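Local coordinates for putative dimetal phosphatase (Danio rerio, PDB 2NXF), which probably hydrolyses ADP-ribose and CDP-alcohols such as CDP-choline and CDP-glycerol at a dinuclear metal centre, at residues P4-L10 with A297-E303; Q220-L224 with S257-F261; D130-Y134 with L146-D151. All coordinates share one frame; numbering follows the deposited sequence.

Interaction 1. Residues P4-L10 with A297-E303; sequences PVFTFGL and ATAYLYE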
ATOM      1  N   PRO A   4     -16.473   7.663  17.724  1.00 29.07           N
ATOM      2  CA  PRO A   4     -16.175   7.045  16.409  1.00 27.92           C
ATOM      3  C   PRO A   4     -16.907   5.733  16.131  1.00 27.39           C
ATOM      4  O   PRO A   4     -17.153   4.948  17.054  1.00 28.23           O
ATOM      5  CB  PRO A   4     -14.656   6.810  16.440  1.00 27.99           C
ATOM      6  CG  PRO A   4     -14.261   6.822  17.850  1.00 28.61           C
ATOM      7  CD  PRO A   4     -15.333   7.532  18.659  1.00 28.61           C
ATOM      8  N   VAL A   5     -17.281   5.537  14.869  1.00 25.42           N
ATOM      9  CA  VAL A   5     -17.910   4.305  14.414  1.00 24.95           C
ATOM     10  C   VAL A   5     -16.870   3.182  14.351  1.00 24.73           C
ATOM     11  O   VAL A   5     -17.187   2.015  14.616  1.00 24.68           O
ATOM     12  CB  VAL A   5     -18.563   4.493  13.015  1.00 25.02           C
ATOM     13  CG1 VAL A   5     -19.173   3.192  12.505  1.00 25.47           C
ATOM     14  CG2 VAL A   5     -19.627   5.583  13.063  1.00 26.69           C
ATOM     15  N   PHE A   6     -15.638   3.534  13.979  1.00 23.25           N
ATOM     16  CA  PHE A   6     -14.590   2.547  13.775  1.00 22.94           C
ATOM     17  C   PHE A   6     -13.233   3.223  13.903  1.00 23.68           C
ATOM     18  O   PHE A   6     -13.086   4.387  13.537  1.00 23.74           O
ATOM     19  CB  PHE A   6     -14.732   1.924  12.375  1.00 23.32           C
ATOM     20  CG  PHE A   6     -13.916   0.668  12.166  1.00 23.76           C
ATOM     21  CD1 PHE A   6     -14.283  -0.537  12.781  1.00 22.88           C
ATOM     22  CD2 PHE A   6     -12.806   0.678  11.324  1.00 23.99           C
ATOM     23  CE1 PHE A   6     -13.515  -1.707  12.554  1.00 22.21           C
ATOM     24  CE2 PHE A   6     -12.041  -0.480  11.104  1.00 24.95           C
ATOM     25  CZ  PHE A   6     -12.404  -1.670  11.728  1.00 24.19           C
ATOM     26  N   THR A   7     -12.250   2.482  14.405  1.00 23.06           N
ATOM     27  CA  THR A   7     -10.917   3.034  14.694  1.00 23.60           C
ATOM     28  C   THR A   7      -9.885   2.017  14.226  1.00 23.38           C
ATOM     29  O   THR A   7      -9.982   0.840  14.563  1.00 23.35           O
ATOM     30  CB  THR A   7     -10.739   3.259  16.227  1.00 23.23           C
ATOM     31  OG1 THR A   7     -11.720   4.191  16.723  1.00 25.20           O
ATOM     32  CG2 THR A   7      -9.346   3.781  16.531  1.00 25.02           C
ATOM     33  N   PHE A   8      -8.904   2.449  13.427  1.00 23.00           N
ATOM     34  CA  PHE A   8      -7.918   1.484  12.909  1.00 23.25           C
ATOM     35  C   PHE A   8      -6.529   2.096  12.810  1.00 23.66           C
ATOM     36  O   PHE A   8      -6.406   3.289  12.578  1.00 24.27           O
ATOM     37  CB  PHE A   8      -8.352   0.868  11.579  1.00 24.25           C
ATOM     38  CG  PHE A   8      -8.510   1.857  10.442  1.00 23.75           C
ATOM     39  CD1 PHE A   8      -7.542   1.964   9.443  1.00 27.68           C
ATOM     40  CD2 PHE A   8      -9.660   2.652  10.360  1.00 27.35           C
ATOM     41  CE1 PHE A   8      -7.711   2.855   8.382  1.00 28.00           C
ATOM     42  CE2 PHE A   8      -9.835   3.560   9.319  1.00 27.76           C
ATOM     43  CZ  PHE A   8      -8.864   3.662   8.335  1.00 25.84           C
ATOM     44  N   GLY A   9      -5.504   1.275  13.012  1.00 23.55           N
ATOM     45  CA  GLY A   9      -4.114   1.736  12.822  1.00 22.68           C
ATOM     46  C   GLY A   9      -3.688   1.710  11.357  1.00 24.08           C
ATOM     47  O   GLY A   9      -4.204   0.922  10.577  1.00 24.31           O
ATOM     48  N   LEU A  10      -2.732   2.568  10.989  1.00 24.23           N
ATOM     49  CA  LEU A  10      -2.163   2.618   9.626  1.00 24.67           C
ATOM     50  C   LEU A  10      -0.654   2.755   9.694  1.00 24.08           C
ATOM     51  O   LEU A  10      -0.146   3.555  10.477  1.00 23.93           O
ATOM     52  CB  LEU A  10      -2.668   3.868   8.890  1.00 26.08           C
ATOM     53  CG  LEU A  10      -4.120   3.865   8.476  1.00 29.19           C
ATOM     54  CD1 LEU A  10      -4.578   5.292   8.158  1.00 33.56           C
ATOM     55  CD2 LEU A  10      -4.286   2.937   7.265  1.00 32.35           C
ATOM     56  N   ALA A 297       0.002   6.131  11.916  1.00 23.42           N
ATOM     57  CA  ALA A 297      -1.188   6.890  12.266  1.00 23.48           C
ATOM     58  C   ALA A 297      -2.264   5.994  12.871  1.00 24.23           C
ATOM     59  O   ALA A 297      -2.179   4.749  12.798  1.00 24.77           O
ATOM     60  CB  ALA A 297      -1.725   7.594  11.016  1.00 24.10           C
ATOM     61  N   THR A 298      -3.290   6.638  13.399  1.00 24.24           N
ATOM     62  CA  THR A 298      -4.534   5.979  13.766  1.00 24.44           C
ATOM     63  C   THR A 298      -5.655   6.782  13.123  1.00 24.87           C
ATOM     64  O   THR A 298      -5.670   8.013  13.218  1.00 25.71           O
ATOM     65  CB  THR A 298      -4.730   5.945  15.287  1.00 25.47           C
ATOM     66  OG1 THR A 298      -3.575   5.341  15.889  1.00 26.14           O
ATOM     67  CG2 THR A 298      -5.982   5.137  15.650  1.00 24.79           C
ATOM     68  N   ALA A 299      -6.587   6.084  12.487  1.00 24.68           N
ATOM     69  CA  ALA A 299      -7.698   6.748  11.831  1.00 24.16           C
ATOM     70  C   ALA A 299      -8.980   6.470  12.585  1.00 24.58           C
ATOM     71  O   ALA A 299      -9.218   5.347  13.050  1.00 23.95           O
ATOM     72  CB  ALA A 299      -7.820   6.298  10.378  1.00 24.70           C
ATOM     73  N   TYR A 300      -9.790   7.515  12.696  1.00 24.39           N
ATOM     74  CA  TYR A 300     -11.068   7.462  13.377  1.00 24.81           C
ATOM     75  C   TYR A 300     -12.166   7.824  12.377  1.00 25.07           C
ATOM     76  O   TYR A 300     -12.173   8.926  11.841  1.00 25.09           O
ATOM     77  CB  TYR A 300     -11.069   8.456  14.548  1.00 26.23           C
ATOM     78  CG  TYR A 300     -10.045   8.141  15.620  1.00 26.13           C
ATOM     79  CD1 TYR A 300     -10.422   7.449  16.768  1.00 27.20           C
ATOM     80  CD2 TYR A 300      -8.711   8.529  15.486  1.00 27.26           C
ATOM     81  CE1 TYR A 300      -9.504   7.143  17.761  1.00 28.16           C
ATOM     82  CE2 TYR A 300      -7.771   8.232  16.487  1.00 27.18           C
ATOM     83  CZ  TYR A 300      -8.193   7.526  17.618  1.00 28.28           C
ATOM     84  OH  TYR A 300      -7.302   7.216  18.624  1.00 30.74           O
ATOM     85  N   LEU A 301     -13.089   6.890  12.142  1.00 24.22           N
ATOM     86  CA  LEU A 301     -14.229   7.116  11.274  1.00 24.67           C
ATOM     87  C   LEU A 301     -15.421   7.491  12.141  1.00 25.02           C
ATOM     88  O   LEU A 301     -15.880   6.694  12.958  1.00 24.75           O
ATOM     89  CB  LEU A 301     -14.542   5.861  10.446  1.00 24.29           C
ATOM     90  CG  LEU A 301     -13.458   5.445   9.448  1.00 27.03           C
ATOM     91  CD1 LEU A 301     -13.766   4.049   8.896  1.00 26.92           C
ATOM     92  CD2 LEU A 301     -13.334   6.473   8.312  1.00 29.43           C
ATOM     93  N   TYR A 302     -15.889   8.728  11.980  1.00 25.46           N
ATOM     94  CA  TYR A 302     -17.104   9.187  12.632  1.00 26.06           C
ATOM     95  C   TYR A 302     -18.245   9.197  11.620  1.00 26.17           C
ATOM     96  O   TYR A 302     -18.042   8.893  10.437  1.00 25.41           O
ATOM     97  CB  TYR A 302     -16.913  10.592  13.214  1.00 27.21           C
ATOM     98  CG  TYR A 302     -15.841  10.683  14.267  1.00 26.23           C
ATOM     99  CD1 TYR A 302     -16.159  10.530  15.621  1.00 27.00           C
ATOM    100  CD2 TYR A 302     -14.514  10.938  13.913  1.00 27.06           C
ATOM    101  CE1 TYR A 302     -15.177  10.620  16.596  1.00 29.07           C
ATOM    102  CE2 TYR A 302     -13.530  11.030  14.879  1.00 28.84           C
ATOM    103  CZ  TYR A 302     -13.871  10.871  16.212  1.00 29.42           C
ATOM    104  OH  TYR A 302     -12.890  10.962  17.168  1.00 31.10           O
ATOM    105  N   GLU A 303     -19.435   9.572  12.079  1.00 26.27           N
ATOM    106  CA  GLU A 303     -20.573   9.633  11.179  1.00 27.20           C
ATOM    107  C   GLU A 303     -20.478  10.787  10.179  1.00 26.85           C
ATOM    108  O   GLU A 303     -21.083  10.719   9.112  1.00 26.98           O
ATOM    109  CB  GLU A 303     -21.894   9.643  11.967  1.00 27.73           C
ATOM    110  CG  GLU A 303     -22.003   8.411  12.859  1.00 31.51           C
ATOM    111  CD  GLU A 303     -23.373   8.180  13.450  1.00 36.20           C
ATOM    112  OE1 GLU A 303     -24.031   9.160  13.857  1.00 36.78           O
ATOM    113  OE2 GLU A 303     -23.776   6.998  13.521  1.00 39.91           O
TER

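Interaction 2. Residues Q220-L224 with S257-F261; sequences QERVL and SVLCF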
ATOM      1  N   GLN A 220     -25.101   3.872   0.065  1.00 25.42           N
ATOM      2  CA  GLN A 220     -24.615   5.064   0.764  1.00 25.70           C
ATOM      3  C   GLN A 220     -23.508   4.725   1.753  1.00 25.64           C
ATOM      4  O   GLN A 220     -23.473   5.240   2.883  1.00 25.88           O
ATOM      5  CB  GLN A 220     -25.754   5.813   1.449  1.00 26.30           C
ATOM      6  CG  GLN A 220     -26.715   6.447   0.473  1.00 28.62           C
ATOM      7  CD  GLN A 220     -27.874   7.081   1.197  1.00 32.42           C
ATOM      8  OE1 GLN A 220     -28.754   6.386   1.704  1.00 36.05           O
ATOM      9  NE2 GLN A 220     -27.871   8.405   1.274  1.00 34.85           N
ATOM     10  N   GLU A 221     -22.614   3.844   1.324  1.00 24.88           N
ATOM     11  CA  GLU A 221     -21.409   3.542   2.085  1.00 24.53           C
ATOM     12  C   GLU A 221     -20.312   4.544   1.773  1.00 25.41           C
ATOM     13  O   GLU A 221     -20.304   5.155   0.690  1.00 25.54           O
ATOM     14  CB  GLU A 221     -20.914   2.126   1.761  1.00 24.64           C
ATOM     15  CG  GLU A 221     -21.803   1.049   2.326  1.00 26.99           C
ATOM     16  CD  GLU A 221     -21.400  -0.341   1.863  1.00 27.65           C
ATOM     17  OE1 GLU A 221     -20.553  -0.465   0.943  1.00 27.01           O
ATOM     18  OE2 GLU A 221     -21.960  -1.307   2.428  1.00 28.15           O
ATOM     19  N   ARG A 222     -19.381   4.683   2.718  1.00 23.70           N
ATOM     20  CA  ARG A 222     -18.132   5.421   2.507  1.00 24.58           C
ATOM     21  C   ARG A 222     -17.031   4.398   2.354  1.00 24.19           C
ATOM     22  O   ARG A 222     -16.864   3.521   3.208  1.00 24.90           O
ATOM     23  CB  ARG A 222     -17.806   6.305   3.712  1.00 25.15           C
ATOM     24  CG  ARG A 222     -18.938   7.214   4.128  1.00 27.68           C
ATOM     25  CD  ARG A 222     -19.037   8.392   3.224  1.00 31.00           C
ATOM     26  NE  ARG A 222     -20.119   9.301   3.619  1.00 32.98           N
ATOM     27  CZ  ARG A 222     -20.375  10.445   2.996  1.00 32.86           C
ATOM     28  NH1 ARG A 222     -19.606  10.826   1.979  1.00 33.24           N
ATOM     29  NH2 ARG A 222     -21.385  11.209   3.398  1.00 30.52           N
ATOM     30  N   VAL A 223     -16.274   4.516   1.268  1.00 23.76           N
ATOM     31  CA  VAL A 223     -15.294   3.484   0.920  1.00 23.04           C
ATOM     32  C   VAL A 223     -13.860   3.981   1.064  1.00 23.79           C
ATOM     33  O   VAL A 223     -13.504   5.042   0.538  1.00 24.03           O
ATOM     34  CB  VAL A 223     -15.493   2.966  -0.518  1.00 22.69           C
ATOM     35  CG1 VAL A 223     -14.546   1.778  -0.801  1.00 23.20           C
ATOM     36  CG2 VAL A 223     -16.953   2.540  -0.724  1.00 23.32           C
ATOM     37  N   LEU A 224     -13.049   3.199   1.768  1.00 24.30           N
ATOM     38  CA  LEU A 224     -11.639   3.480   1.905  1.00 23.90           C
ATOM     39  C   LEU A 224     -10.905   2.426   1.091  1.00 24.56           C
ATOM     40  O   LEU A 224     -11.123   1.222   1.287  1.00 24.92           O
ATOM     41  CB  LEU A 224     -11.197   3.362   3.368  1.00 23.97           C
ATOM     42  CG  LEU A 224     -11.810   4.373   4.361  1.00 24.00           C
ATOM     43  CD1 LEU A 224     -13.222   3.949   4.851  1.00 23.48           C
ATOM     44  CD2 LEU A 224     -10.879   4.474   5.552  1.00 27.09           C
ATOM     45  N   SER A 257     -19.113   7.385  -3.466  1.00 24.33           N
ATOM     46  CA  SER A 257     -18.834   6.596  -2.260  1.00 24.21           C
ATOM     47  C   SER A 257     -17.365   6.601  -1.840  1.00 23.70           C
ATOM     48  O   SER A 257     -17.049   6.252  -0.709  1.00 24.25           O
ATOM     49  CB  SER A 257     -19.299   5.145  -2.424  1.00 24.26           C
ATOM     50  OG  SER A 257     -18.671   4.556  -3.538  1.00 23.74           O
ATOM     51  N   VAL A 258     -16.461   6.980  -2.744  1.00 23.75           N
ATOM     52  CA  VAL A 258     -15.039   6.980  -2.417  1.00 23.87           C
ATOM     53  C   VAL A 258     -14.746   8.064  -1.364  1.00 24.29           C
ATOM     54  O   VAL A 258     -15.028   9.249  -1.579  1.00 24.71           O
ATOM     55  CB  VAL A 258     -14.184   7.234  -3.663  1.00 23.04           C
ATOM     56  CG1 VAL A 258     -12.693   7.291  -3.290  1.00 23.52           C
ATOM     57  CG2 VAL A 258     -14.475   6.167  -4.755  1.00 23.39           C
ATOM     58  N   LEU A 259     -14.185   7.633  -0.239  1.00 23.90           N
ATOM     59  CA  LEU A 259     -13.814   8.552   0.824  1.00 24.71           C
ATOM     60  C   LEU A 259     -12.349   8.908   0.650  1.00 24.85           C
ATOM     61  O   LEU A 259     -11.993  10.085   0.545  1.00 25.20           O
ATOM     62  CB  LEU A 259     -14.088   7.942   2.202  1.00 25.02           C
ATOM     63  CG  LEU A 259     -13.633   8.764   3.417  1.00 24.80           C
ATOM     64  CD1 LEU A 259     -14.296  10.148   3.486  1.00 25.78           C
ATOM     65  CD2 LEU A 259     -13.865   7.949   4.690  1.00 25.34           C
ATOM     66  N   CYS A 260     -11.500   7.883   0.589  1.00 24.91           N
ATOM     67  CA  CYS A 260     -10.070   8.137   0.441  1.00 24.63           C
ATOM     68  C   CYS A 260      -9.372   6.964  -0.216  1.00 24.64           C
ATOM     69  O   CYS A 260      -9.880   5.831  -0.223  1.00 25.79           O
ATOM     70  CB  CYS A 260      -9.446   8.441   1.797  1.00 25.50           C
ATOM     71  SG  CYS A 260      -9.660   7.127   3.022  1.00 28.51           S
ATOM     72  N   PHE A 261      -8.199   7.261  -0.766  1.00 23.81           N
ATOM     73  CA  PHE A 261      -7.347   6.283  -1.387  1.00 23.88           C
ATOM     74  C   PHE A 261      -6.017   6.395  -0.658  1.00 24.46           C
ATOM     75  O   PHE A 261      -5.398   7.459  -0.655  1.00 24.59           O
ATOM     76  CB  PHE A 261      -7.191   6.621  -2.866  1.00 24.09           C
ATOM     77  CG  PHE A 261      -6.455   5.572  -3.643  1.00 24.07           C
ATOM     78  CD1 PHE A 261      -7.155   4.603  -4.365  1.00 25.74           C
ATOM     79  CD2 PHE A 261      -5.060   5.531  -3.616  1.00 24.53           C
ATOM     80  CE1 PHE A 261      -6.455   3.603  -5.086  1.00 25.43           C
ATOM     81  CE2 PHE A 261      -4.355   4.553  -4.334  1.00 25.75           C
ATOM     82  CZ  PHE A 261      -5.056   3.582  -5.059  1.00 26.55           C
TER
HETATM   83  O   HOH W   1     -17.450   9.387   0.571  1.00 34.27           O

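Interaction 3. Residues D130-Y134 with L146-D151; sequences DIYAY and LLDAYD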
ATOM      1  N   ASP A 130      -6.484 -15.319  -9.023  0.50 23.89           N
ATOM      2  CA  ASP A 130      -5.038 -15.035  -8.855  0.50 23.08           C
ATOM      3  C   ASP A 130      -4.717 -13.531  -8.773  0.50 23.26           C
ATOM      4  O   ASP A 130      -3.712 -13.070  -9.313  0.50 23.01           O
ATOM      5  CB  ASP A 130      -4.211 -15.753  -9.945  0.50 22.72           C
ATOM      6  CG  ASP A 130      -2.734 -15.929  -9.573  0.50 22.58           C
ATOM      7  OD1 ASP A 130      -2.358 -15.816  -8.377  0.50 21.79           O
ATOM      8  OD2 ASP A 130      -1.945 -16.203 -10.499  0.50 24.27           O
ATOM      9  N   ILE A 131      -5.580 -12.776  -8.085  1.00 22.99           N
ATOM     10  CA  ILE A 131      -5.343 -11.347  -7.815  1.00 23.16           C
ATOM     11  C   ILE A 131      -5.566 -11.174  -6.316  1.00 22.56           C
ATOM     12  O   ILE A 131      -6.577 -11.630  -5.786  1.00 23.09           O
ATOM     13  CB  ILE A 131      -6.334 -10.439  -8.620  1.00 23.57           C
ATOM     14  CG1 ILE A 131      -6.175 -10.707 -10.130  1.00 23.51           C
ATOM     15  CG2 ILE A 131      -6.118  -8.945  -8.319  1.00 24.70           C
ATOM     16  CD1 ILE A 131      -7.375 -10.160 -10.975  1.00 23.11           C
ATOM     17  N   TYR A 132      -4.609 -10.538  -5.636  1.00 22.77           N
ATOM     18  CA  TYR A 132      -4.704 -10.397  -4.187  1.00 23.06           C
ATOM     19  C   TYR A 132      -5.410  -9.077  -3.873  1.00 23.71           C
ATOM     20  O   TYR A 132      -4.785  -8.051  -3.585  1.00 25.19           O
ATOM     21  CB  TYR A 132      -3.313 -10.466  -3.527  1.00 23.36           C
ATOM     22  CG  TYR A 132      -3.416 -10.309  -2.031  1.00 23.38           C
ATOM     23  CD1 TYR A 132      -4.035 -11.286  -1.249  1.00 23.55           C
ATOM     24  CD2 TYR A 132      -2.884  -9.169  -1.397  1.00 25.05           C
ATOM     25  CE1 TYR A 132      -4.175 -11.120   0.148  1.00 23.04           C
ATOM     26  CE2 TYR A 132      -2.993  -9.006  -0.014  1.00 24.92           C
ATOM     27  CZ  TYR A 132      -3.627  -9.969   0.745  1.00 22.73           C
ATOM     28  OH  TYR A 132      -3.748  -9.809   2.104  1.00 23.29           O
ATOM     29  N   ALA A 133      -6.734  -9.121  -3.966  1.00 23.95           N
ATOM     30  CA  ALA A 133      -7.575  -7.969  -3.713  1.00 24.39           C
ATOM     31  C   ALA A 133      -8.827  -8.474  -3.053  1.00 24.64           C
ATOM     32  O   ALA A 133      -9.353  -9.558  -3.401  1.00 23.53           O
ATOM     33  CB  ALA A 133      -7.933  -7.277  -5.026  1.00 25.58           C
ATOM     34  N   TYR A 134      -9.324  -7.683  -2.109  1.00 23.79           N
ATOM     35  CA  TYR A 134     -10.538  -8.079  -1.392  1.00 23.72           C
ATOM     36  C   TYR A 134     -11.205  -6.886  -0.772  1.00 23.99           C
ATOM     37  O   TYR A 134     -10.601  -5.827  -0.679  1.00 23.72           O
ATOM     38  CB  TYR A 134     -10.251  -9.150  -0.345  1.00 23.39           C
ATOM     39  CG  TYR A 134      -9.359  -8.759   0.836  1.00 22.63           C
ATOM     40  CD1 TYR A 134      -9.929  -8.421   2.073  1.00 22.78           C
ATOM     41  CD2 TYR A 134      -7.956  -8.782   0.733  1.00 24.38           C
ATOM     42  CE1 TYR A 134      -9.146  -8.114   3.182  1.00 24.90           C
ATOM     43  CE2 TYR A 134      -7.157  -8.464   1.859  1.00 25.21           C
ATOM     44  CZ  TYR A 134      -7.763  -8.132   3.066  1.00 24.59           C
ATOM     45  OH  TYR A 134      -6.999  -7.836   4.189  1.00 24.05           O
ATOM     46  N   LEU A 146      -8.933  -3.558  -0.487  1.00 25.27           N
ATOM     47  CA  LEU A 146      -7.483  -3.667  -0.615  1.00 25.78           C
ATOM     48  C   LEU A 146      -7.207  -4.100  -2.038  1.00 26.20           C
ATOM     49  O   LEU A 146      -7.787  -5.102  -2.496  1.00 25.41           O
ATOM     50  CB  LEU A 146      -6.906  -4.731   0.338  1.00 26.22           C
ATOM     51  CG  LEU A 146      -6.439  -4.243   1.719  1.00 29.16           C
ATOM     52  CD1 LEU A 146      -7.662  -3.929   2.565  1.00 31.92           C
ATOM     53  CD2 LEU A 146      -5.542  -5.305   2.399  1.00 27.01           C
ATOM     54  N   LEU A 147      -6.341  -3.342  -2.715  1.00 25.39           N
ATOM     55  CA  LEU A 147      -6.011  -3.600  -4.117  1.00 25.25           C
ATOM     56  C   LEU A 147      -4.628  -4.204  -4.267  1.00 25.22           C
ATOM     57  O   LEU A 147      -3.777  -4.081  -3.356  1.00 25.28           O
ATOM     58  CB  LEU A 147      -6.064  -2.291  -4.915  1.00 24.85           C
ATOM     59  CG  LEU A 147      -7.394  -1.521  -4.941  1.00 25.91           C
ATOM     60  CD1 LEU A 147      -7.247  -0.278  -5.818  1.00 27.67           C
ATOM     61  CD2 LEU A 147      -8.523  -2.438  -5.421  1.00 25.84           C
ATOM     62  N   ASP A 148      -4.426  -4.848  -5.428  1.00 25.15           N
ATOM     63  CA  ASP A 148      -3.202  -5.533  -5.799  1.00 25.73           C
ATOM     64  C   ASP A 148      -2.526  -4.710  -6.923  1.00 25.31           C
ATOM     65  O   ASP A 148      -2.821  -4.882  -8.117  1.00 25.75           O
ATOM     66  CB  ASP A 148      -3.582  -6.943  -6.308  1.00 25.12           C
ATOM     67  CG  ASP A 148      -2.375  -7.813  -6.665  1.00 26.33           C
ATOM     68  OD1 ASP A 148      -1.205  -7.352  -6.625  1.00 25.65           O
ATOM     69  OD2 ASP A 148      -2.635  -8.991  -6.979  1.00 26.93           O
ATOM     70  N   ALA A 149      -1.617  -3.822  -6.523  1.00 26.22           N
ATOM     71  CA  ALA A 149      -0.994  -2.907  -7.476  1.00 26.03           C
ATOM     72  C   ALA A 149       0.102  -3.579  -8.327  1.00 25.25           C
ATOM     73  O   ALA A 149       0.677  -2.919  -9.209  1.00 26.13           O
ATOM     74  CB  ALA A 149      -0.408  -1.691  -6.740  1.00 26.18           C
ATOM     75  N   TYR A 150       0.378  -4.858  -8.057  1.00 25.07           N
ATOM     76  CA  TYR A 150       1.325  -5.669  -8.854  1.00 25.42           C
ATOM     77  C   TYR A 150       0.637  -6.796  -9.626  1.00 25.17           C
ATOM     78  O   TYR A 150       1.272  -7.739 -10.078  1.00 25.53           O
ATOM     79  CB  TYR A 150       2.494  -6.183  -7.986  1.00 25.03           C
ATOM     80  CG  TYR A 150       3.300  -5.008  -7.493  1.00 25.43           C
ATOM     81  CD1 TYR A 150       4.402  -4.533  -8.221  1.00 26.17           C
ATOM     82  CD2 TYR A 150       2.892  -4.289  -6.353  1.00 25.98           C
ATOM     83  CE1 TYR A 150       5.113  -3.419  -7.797  1.00 25.56           C
ATOM     84  CE2 TYR A 150       3.592  -3.172  -5.925  1.00 26.86           C
ATOM     85  CZ  TYR A 150       4.690  -2.730  -6.659  1.00 25.27           C
ATOM     86  OH  TYR A 150       5.413  -1.623  -6.259  1.00 25.27           O
ATOM     87  N   ASP A 151      -0.675  -6.651  -9.783  1.00 24.41           N
ATOM     88  CA  ASP A 151      -1.483  -7.539 -10.611  1.00 24.45           C
ATOM     89  C   ASP A 151      -0.867  -7.582 -12.020  1.00 24.18           C
ATOM     90  O   ASP A 151      -0.573  -8.655 -12.563  1.00 23.90           O
ATOM     91  CB  ASP A 151      -2.902  -6.950 -10.594  1.00 24.82           C
ATOM     92  CG  ASP A 151      -3.889  -7.698 -11.447  1.00 24.25           C
ATOM     93  OD1 ASP A 151      -3.585  -8.759 -12.033  1.00 23.80           O
ATOM     94  OD2 ASP A 151      -5.021  -7.166 -11.512  1.00 24.57           O
TER

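Interaction 1. Residues P4-L10 with A297-E303
Ala299 presses its methyl group onto one face of the Phe8 ring in a CH-pi contact, the CB of Ala299 lying 3.8 Å from the Phe8 ring centroid and displaced toward the rim at CE2 and CZ. The first torsion of Phe8 explains the overlap: CG sits between the backbone N and the carbonyl carbon (chi1 62°), which brings the ring back toward the partner strand. Leu301 enlarges the apolar patch, its CD1 reaching within 4.0 Å of Phe8 CE2, and Leu10 CD1 meets the same Ala299 methyl. With an alanine in place of Phe8, the Ala299 methyl would probably lose its aromatic cover and a gap would be likely to open beside Leu301. On the reverse face of the sheet, Thr7 and Tyr300 run alongside each other, with Thr7 CG2 3.6 Å from Tyr300 CE1.

An antiparallel ladder sets this register. Phe8 and Ala299 exchange two backbone bonds, the one from Ala299 N to Phe8 O being 2.8 Å long and nearly straight (175°). The ladder ends in a classic beta bulge: Leu301 O accepts from Val5 N at 2.6 Å and, weakly, from Phe6 N at 3.3 Å. Beyond it, Pro4 CB lies over a face of the Tyr302 ring, 4.2 Å from its centroid, while Arg305 makes a cation-pi contact with that ring.

Strand 6-11 is bordered by strands 54-57 and 295-301, and the latter pairs in turn with strand 305-312. Trp47 of helix 35-49 donates to Ala297 O, and Glu50 and Arg311 hold Thr298 OG1. The face carrying Phe8, Leu10 and Leu301 packs on strand 222-227 of the second sheet, and Phe144 meets Phe8 edge-to-face, within the two-sheet core of a calcineurin-like phosphoesterase.

Interaction 2. Residues Q220-L224 with S257-F261
Leu224 lies against the sulfur of Cys260 and the end of Leu259, a small apolar cluster built by three different rotamers. Cys260 places SG between its backbone N and carbonyl carbon (chi1 58°), where the sulfur meets Leu224 CG at 3.7 Å and also touches Leu224 CD2. Leu259 instead carries CG opposite its backbone N (chi1 175°), and its side chain lies alongside that of Leu224, pointing the same way, with Leu259 CD2 and Leu224 CD1 4.1 Å apart. That Leu259 and Cys260, consecutive residues, can both reach Leu224 follows from a beta bulge. Val223 O accepts from Leu259 N at 2.8 Å and only weakly from Cys260 N at 3.5 Å, so two residues of one strand answer to a single carbonyl of the other.

Val223 faces the other side of the sheet with Val258. Its N donates to Ser257 O at 2.7 Å, and its CG2 lies 3.9 Å from Ser257 OG. That hydroxyl is hydrogen-bonded to Asp217 of helix 203-219, and Leu213 of the same helix touches both valines. Ser257 CB, meanwhile, comes to 3.3 Å from Glu221 O. Farther out, Arg222 NH1 donates to a water lying at the guanidinium edge and in its plane, with the water 2.9 Å from Arg222 NH1; Ser322 O takes a bond from Arg222 NH2.

The two strands run almost parallel, at 13°, and are joined through helix 245-253. This is a beta-alpha-beta crossover, the building unit of the alpha/beta sandwich found in metallophosphoesterases, here inside the second sheet and away from the metal site.

Interaction 3. Residues D130-Y134 with L146-D151
The carboxylate of Asp148, rather than a backbone carbonyl, accepts the hydrogen bond of Tyr132 N, with Asp148 OD2 2.8 Å from Tyr132 N and met on its anti side, 33° out of the carboxylate plane. The side chain gets there with CG opposite its own backbone N (chi1 -177°). Its other oxygen folds back as an Asx turn, Tyr150 N donating to Asp148 OD1 at 3.3 Å from above the plane, and Arg104 forms a salt bridge with OD2. Both oxygens are thus tied, which should fix the group's rotation.

Ile131 spans two acids: CG2 lies 3.7 Å from Asp148 OD2, while CG1 and CD1 pack on the carboxylate of Asp151, which Ser202 holds by a hydrogen bond at OD2 and Lys163 and Arg157 by salt bridges at OD1. At the other end, Tyr134 and Leu146 form a hydrogen-bonded antiparallel pair. Leu146 CB sits over one face of the Tyr134 ring, and Leu146 CD2 comes to 3.4 Å from Tyr134 OH, a hydroxyl bonded to His91 and Ser114.

The contact closes the open end of the hairpin formed by strands 134-139 and 142-146. There the chain leaves strand 142-146 into a type I turn from Asp148 to Asp151, beside the metal-binding end of the fold.

Overall arrangement
Read together, the three contacts step across a two-sheet sandwich. Interactions 1 and 2 meet face to face between the sheets, with Phe8 CZ 3.5 Å from Leu224 CD2 and Leu301 CD2 3.9 Å from Leu259 CD2. Interaction 2 in turn touches interaction 3 by apolar packing, Phe261 CE1 lying 4.0 Å from Leu147 CD1, whereas interactions 1 and 3 stay about 9 Å apart at their nearest atoms. Interaction 2 is remote from the metals, yet its strand 222-227 leads into the zinc ligand His228. The side chain of Asp148 is about 8 Å from that of His228, and that of Leu10 about 11 Å from that of Asp13, a ligand of the other zinc ion.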